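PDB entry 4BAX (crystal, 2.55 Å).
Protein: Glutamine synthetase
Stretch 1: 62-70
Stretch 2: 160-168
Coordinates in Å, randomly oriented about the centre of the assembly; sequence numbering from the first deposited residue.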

# COMPACT_ATOMS: atom_id res chain seq x y z
N VAL A 62 -30.36 32.41 23.48
CA VAL A 62 -30.02 32.94 24.80
C VAL A 62 -28.67 33.63 24.76
O VAL A 62 -28.32 34.42 25.64
CB VAL A 62 -30.05 31.83 25.90
CG1 VAL A 62 -31.43 31.20 25.96
CG2 VAL A 62 -28.99 30.78 25.64
N PHE A 63 -27.88 33.28 23.75
CA PHE A 63 -26.54 33.82 23.60
C PHE A 63 -26.17 33.80 22.12
O PHE A 63 -26.53 32.86 21.42
CB PHE A 63 -25.53 33.02 24.42
CG PHE A 63 -24.10 33.45 24.22
CD1 PHE A 63 -23.56 34.46 25.01
CD2 PHE A 63 -23.28 32.84 23.26
CE1 PHE A 63 -22.24 34.88 24.85
CE2 PHE A 63 -21.96 33.25 23.10
CZ PHE A 63 -21.44 34.27 23.90
N SER A 64 -25.41 34.80 21.68
CA SER A 64 -24.95 34.87 20.28
C SER A 64 -23.56 35.51 20.18
O SER A 64 -23.18 36.32 21.03
CB SER A 64 -25.94 35.62 19.38
OG SER A 64 -25.89 37.02 19.61
N CYS A 65 -22.82 35.13 19.15
CA CYS A 65 -21.47 35.63 18.97
C CYS A 65 -21.13 35.49 17.49
O CYS A 65 -21.83 34.77 16.76
CB CYS A 65 -20.50 34.85 19.84
SG CYS A 65 -20.48 33.13 19.45
N PRO A 66 -20.02 36.10 17.06
CA PRO A 66 -19.60 35.90 15.67
C PRO A 66 -19.22 34.46 15.36
O PRO A 66 -18.70 33.77 16.23
CB PRO A 66 -18.36 36.80 15.56
CG PRO A 66 -18.52 37.82 16.65
CD PRO A 66 -19.15 37.07 17.77
N ASP A 67 -19.51 34.03 14.13
CA ASP A 67 -19.06 32.74 13.61
C ASP A 67 -17.66 32.93 13.06
O ASP A 67 -17.48 33.51 12.00
CB ASP A 67 -20.01 32.29 12.49
CG ASP A 67 -19.77 30.85 12.04
OD1 ASP A 67 -18.61 30.38 12.15
OD2 ASP A 67 -20.72 30.19 11.58
N PRO A 68 -16.66 32.42 13.79
CA PRO A 68 -15.22 32.54 13.49
C PRO A 68 -14.77 31.72 12.28
O PRO A 68 -13.76 32.04 11.63
CB PRO A 68 -14.56 32.02 14.78
CG PRO A 68 -15.55 31.03 15.32
CD PRO A 68 -16.90 31.60 15.00
N ILE A 69 -15.47 30.62 12.04
CA ILE A 69 -15.19 29.76 10.89
C ILE A 69 -15.72 30.33 9.57
O ILE A 69 -15.00 30.43 8.58
CB ILE A 69 -15.72 28.34 11.13
CG1 ILE A 69 -15.00 27.76 12.35
CG2 ILE A 69 -15.48 27.49 9.91
CD1 ILE A 69 -15.54 26.45 12.78
N ARG A 70 -17.00 30.67 9.57
CA ARG A 70 -17.61 31.26 8.41
C ARG A 70 -17.09 32.68 8.16
O ARG A 70 -16.93 33.09 7.01
CB ARG A 70 -19.12 31.26 8.55
CG ARG A 70 -19.77 30.05 7.93
CD ARG A 70 -21.15 29.84 8.49
NE ARG A 70 -21.76 28.64 7.95
CZ ARG A 70 -22.92 28.16 8.38
NH1 ARG A 70 -23.58 28.77 9.37
NH2 ARG A 70 -23.42 27.06 7.83
N GLU A 160 -7.80 30.40 18.53
CA GLU A 160 -8.00 31.60 17.71
C GLU A 160 -9.49 31.75 17.37
O GLU A 160 -10.04 32.84 17.43
CB GLU A 160 -7.14 31.54 16.45
CG GLU A 160 -7.24 32.78 15.53
CD GLU A 160 -6.71 34.07 16.21
OE1 GLU A 160 -6.26 34.03 17.38
OE2 GLU A 160 -6.74 35.15 15.58
N ASN A 161 -10.16 30.63 17.12
CA ASN A 161 -11.58 30.65 16.83
C ASN A 161 -12.41 31.12 18.04
O ASN A 161 -13.34 31.91 17.86
CB ASN A 161 -12.04 29.27 16.37
CG ASN A 161 -11.76 29.04 14.89
OD1 ASN A 161 -11.55 29.99 14.15
ND2 ASN A 161 -11.77 27.78 14.46
N CYS A 162 -12.06 30.67 19.24
CA CYS A 162 -12.76 31.07 20.47
C CYS A 162 -12.61 32.60 20.73
O CYS A 162 -13.56 33.29 21.12
CB CYS A 162 -12.25 30.27 21.67
SG CYS A 162 -12.84 28.51 21.72
N LEU A 163 -11.39 33.11 20.51
CA LEU A 163 -11.11 34.53 20.71
C LEU A 163 -11.81 35.44 19.69
O LEU A 163 -12.37 36.49 20.05
CB LEU A 163 -9.60 34.79 20.73
CG LEU A 163 -8.89 34.10 21.91
CD1 LEU A 163 -7.37 34.17 21.85
CD2 LEU A 163 -9.37 34.68 23.23
N LYS A 164 -11.83 35.00 18.43
CA LYS A 164 -12.54 35.73 17.38
C LYS A 164 -14.03 35.75 17.70
O LYS A 164 -14.71 36.74 17.41
CB LYS A 164 -12.29 35.07 16.03
CG LYS A 164 -11.38 35.86 15.12
CD LYS A 164 -10.31 34.95 14.52
CE LYS A 164 -10.90 33.96 13.52
NZ LYS A 164 -10.16 34.08 12.22
N ALA A 165 -14.52 34.68 18.30
CA ALA A 165 -15.90 34.60 18.79
C ALA A 165 -16.14 35.46 20.05
O ALA A 165 -17.29 35.71 20.43
CB ALA A 165 -16.28 33.16 19.06
N GLY A 166 -15.05 35.91 20.70
CA GLY A 166 -15.17 36.74 21.88
C GLY A 166 -15.29 36.04 23.23
O GLY A 166 -15.56 36.68 24.25
N LEU A 167 -15.03 34.75 23.25
CA LEU A 167 -15.16 33.99 24.49
C LEU A 167 -14.05 34.28 25.51
O LEU A 167 -12.93 34.64 25.13
CB LEU A 167 -15.22 32.51 24.19
CG LEU A 167 -16.20 32.11 23.11
CD1 LEU A 167 -16.19 30.56 23.00
CD2 LEU A 167 -17.58 32.67 23.45
N GLY A 168 -14.38 34.17 26.79
CA GLY A 168 -13.41 34.49 27.82
C GLY A 168 -12.49 33.32 28.10
O GLY A 168 -12.67 32.55 29.05

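No hydrogen bond crosses between the two stretches, so the contact, which buries 359 Å² summed over both sides, rests on the fit of surfaces. The backbones approach most closely at Pro66 and Ala165 (CA to CA 5.0 Å), with Pro68 and Asn161 next at 5.3 Å. The CA-to-CB bonds of Pro66 and Pro68 point toward the second stretch, while that of Ala165 points sideways.

Pro68 is the main bump, with 85 Å² covered. Its CB lies 3.3 Å from Asn161 O and 4.0 Å from Lys164 CB, while its CG is 4.4 Å from Ala165 CB; the ring thus sits in a shallow hollow between Asn161, Lys164 and Ala165. Asn161 O already accepts the backbone hydrogen bond from Ala165 N (3.0 Å), so Pro68 CB packs against an oxygen that is already engaged. One flank of the hollow is extended by Asn161, whose CB points sideways but whose end comes nearer, placing ND2 3.9 Å from Ile69 CG1. Lys164 also bears on the loop, its CE 3.9 Å from Pro68 O.

Ala165 has 62 Å² covered, counted over the whole residue, backbone oxygen included. Its CB meets Cys65 SG at 4.2 Å, and its carbonyl O lies 3.4 Å from Cys65 CB and 3.5 Å from Pro66 CD. Gly166 is the first residue to leave helical phi/psi, in a Schellman motif, with Gly166 N to Leu163 O at 2.8 Å and Leu167 N to Cys162 O at 3.0 Å. Its phi of 87° suits glycine, since a CB would jam against the carbonyl O of Ala165.

Beyond this turn, Leu167 brings CD2 to 4.2 Å from Phe63 CZ, an oblique apolar contact. Within the first stretch, Asp67 points away and its OD1 accepts Arg70 N (3.1 Å, 174°), bracing the turn that presents Pro68.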